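Designed helical repeat protein (Synthetic construct, PDB 5CWQ) is a de novo designed helical repeat protein, a stack of paired helices built to explore repeat architectures. Local coordinates at residues L102-L107 with V161-E166. Residues are numbered along the deposited sequence; the frame is centred on the assembly and turned at random.
Sequences LAVLAL and VLALAE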
loop_
_atom_site.group_PDB
_atom_site.type_symbol
_atom_site.label_atom_id
_atom_site.label_comp_id
_atom_site.label_asym_id
_atom_site.label_seq_id
_atom_site.Cartn_x
_atom_site.Cartn_y
_atom_site.Cartn_z
ATOM N N LEU A 102 1.543 -1.879 0.302
ATOM C CA LEU A 102 2.043 -1.584 -1.034
ATOM C C LEU A 102 2.386 -2.875 -1.776
ATOM O O LEU A 102 2.190 -2.976 -2.986
ATOM C CB LEU A 102 3.265 -0.666 -0.961
ATOM C CG LEU A 102 3.834 -0.159 -2.293
ATOM C CD1 LEU A 102 2.758 0.461 -3.176
ATOM C CD2 LEU A 102 4.944 0.851 -2.042
ATOM N N ALA A 103 2.893 -3.862 -1.043
ATOM C CA ALA A 103 3.191 -5.167 -1.623
ATOM C C ALA A 103 1.905 -5.867 -2.054
ATOM O O ALA A 103 1.862 -6.503 -3.108
ATOM C CB ALA A 103 3.953 -6.027 -0.630
ATOM N N VAL A 104 0.866 -5.754 -1.230
ATOM C CA VAL A 104 -0.441 -6.329 -1.544
ATOM C C VAL A 104 -1.029 -5.673 -2.787
ATOM O O VAL A 104 -1.656 -6.339 -3.611
ATOM C CB VAL A 104 -1.434 -6.173 -0.360
ATOM C CG1 VAL A 104 -2.858 -6.523 -0.782
ATOM C CG2 VAL A 104 -1.014 -7.045 0.809
ATOM N N LEU A 105 -0.835 -4.364 -2.917
ATOM C CA LEU A 105 -1.333 -3.640 -4.077
ATOM C C LEU A 105 -0.649 -4.168 -5.333
ATOM O O LEU A 105 -1.283 -4.338 -6.375
ATOM C CB LEU A 105 -1.099 -2.137 -3.924
ATOM C CG LEU A 105 -1.571 -1.261 -5.090
ATOM C CD1 LEU A 105 -3.073 -1.386 -5.300
ATOM C CD2 LEU A 105 -1.193 0.188 -4.851
ATOM N N ALA A 106 0.649 -4.434 -5.222
ATOM C CA ALA A 106 1.404 -5.004 -6.327
ATOM C C ALA A 106 0.853 -6.383 -6.684
ATOM O O ALA A 106 0.708 -6.709 -7.861
ATOM C CB ALA A 106 2.883 -5.091 -5.976
ATOM N N LEU A 107 0.532 -7.181 -5.667
ATOM C CA LEU A 107 -0.041 -8.505 -5.890
ATOM C C LEU A 107 -1.390 -8.407 -6.597
ATOM O O LEU A 107 -1.716 -9.232 -7.449
ATOM C CB LEU A 107 -0.203 -9.261 -4.568
ATOM C CG LEU A 107 1.077 -9.718 -3.865
ATOM C CD1 LEU A 107 0.751 -10.259 -2.482
ATOM C CD2 LEU A 107 1.808 -10.767 -4.684
ATOM N N VAL A 161 -7.071 0.046 0.706
ATOM C CA VAL A 161 -8.337 0.324 0.038
ATOM C C VAL A 161 -8.116 0.416 -1.470
ATOM O O VAL A 161 -8.988 0.051 -2.256
ATOM C CB VAL A 161 -8.976 1.623 0.570
ATOM C CG1 VAL A 161 -10.199 2.011 -0.252
ATOM C CG2 VAL A 161 -9.366 1.447 2.027
ATOM N N LEU A 162 -6.941 0.900 -1.864
ATOM C CA LEU A 162 -6.560 0.932 -3.271
ATOM C C LEU A 162 -6.505 -0.484 -3.827
ATOM O O LEU A 162 -6.957 -0.746 -4.940
ATOM C CB LEU A 162 -5.202 1.614 -3.450
ATOM C CG LEU A 162 -5.163 2.909 -4.260
ATOM C CD1 LEU A 162 -3.741 3.446 -4.316
ATOM C CD2 LEU A 162 -5.703 2.706 -5.665
ATOM N N ALA A 163 -5.941 -1.394 -3.041
ATOM C CA ALA A 163 -5.817 -2.784 -3.448
ATOM C C ALA A 163 -7.195 -3.426 -3.574
ATOM O O ALA A 163 -7.449 -4.192 -4.505
ATOM C CB ALA A 163 -4.953 -3.555 -2.458
ATOM N N LEU A 164 -8.086 -3.106 -2.642
ATOM C CA LEU A 164 -9.449 -3.624 -2.688
ATOM C C LEU A 164 -10.174 -3.111 -3.926
ATOM O O LEU A 164 -10.879 -3.863 -4.599
ATOM C CB LEU A 164 -10.224 -3.233 -1.428
ATOM C CG LEU A 164 -9.785 -3.915 -0.129
ATOM C CD1 LEU A 164 -10.492 -3.291 1.064
ATOM C CD2 LEU A 164 -10.042 -5.421 -0.174
ATOM N N ALA A 165 -9.999 -1.825 -4.213
ATOM C CA ALA A 165 -10.584 -1.212 -5.399
ATOM C C ALA A 165 -10.067 -1.888 -6.665
ATOM O O ALA A 165 -10.821 -2.124 -7.610
ATOM C CB ALA A 165 -10.277 0.272 -5.432
ATOM N N GLU A 166 -8.774 -2.195 -6.665
ATOM C CA GLU A 166 -8.118 -2.839 -7.797
ATOM C C GLU A 166 -8.779 -4.176 -8.121
ATOM O O GLU A 166 -9.187 -4.422 -9.258
ATOM C CB GLU A 166 -6.631 -3.041 -7.492
ATOM C CG GLU A 166 -5.810 -3.645 -8.620
ATOM C CD GLU A 166 -5.473 -2.650 -9.713
ATOM O OE1 GLU A 166 -5.898 -1.478 -9.616
ATOM O OE2 GLU A 166 -4.775 -3.044 -10.671
#
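Leu105 lies against the backbone of Ala163 where two helices of this designed all-helical repeat solenoid, helix 90-114 and helix 147-171, run side by side in the same direction. The two short segments are inclined by just 10° and their axes approach to 8.7 Å, so the helices run nearly parallel here. The main bump is the isobutyl end of Leu105. With CG anti to its own backbone N (chi1 180°), the side chain reaches across the gap and lays its CD1 methyl in the shallow hollow on the surface of helix 147-171, floored by the backbone from Leu162 to Ala163 and walled by CB of Leu162, CB of Ala163 and, more distantly, CB of Glu166. Leu105 CD1 comes within 3.6 Å of Ala163 CA and 3.8 Å of Leu162 C, touching main chain as well as side chains. The reciprocal bump is smaller. Ala163 points its single methyl toward helix 90-114, where CB sits 4.0 Å from Leu105 CA and 4.0 Å from Val104 CG1, resting in the shallow dip between them. No hydrogen bond crosses; the contact between the segments is apolar packing, burying about 200 Å² in all. Further along, the Cys112-Cys170 disulfide links the same two helices. On one flank helix 117-144 closes the seam, its Ala127 touching both Val104 and Ala163. Elsewhere Gln48 of helix 33-57 packs on Leu105, while Leu216 of helix 204-230 touches Leu162, so the pair lies buried in the middle of the stack. The side chain of Leu162 runs across the tip of Leu105 at an angle. Leu162 CB stands 4.1 Å from Leu105 CD1, and its CD1 meets the other leucine methyl, Leu105 CD2, at 4.2 Å.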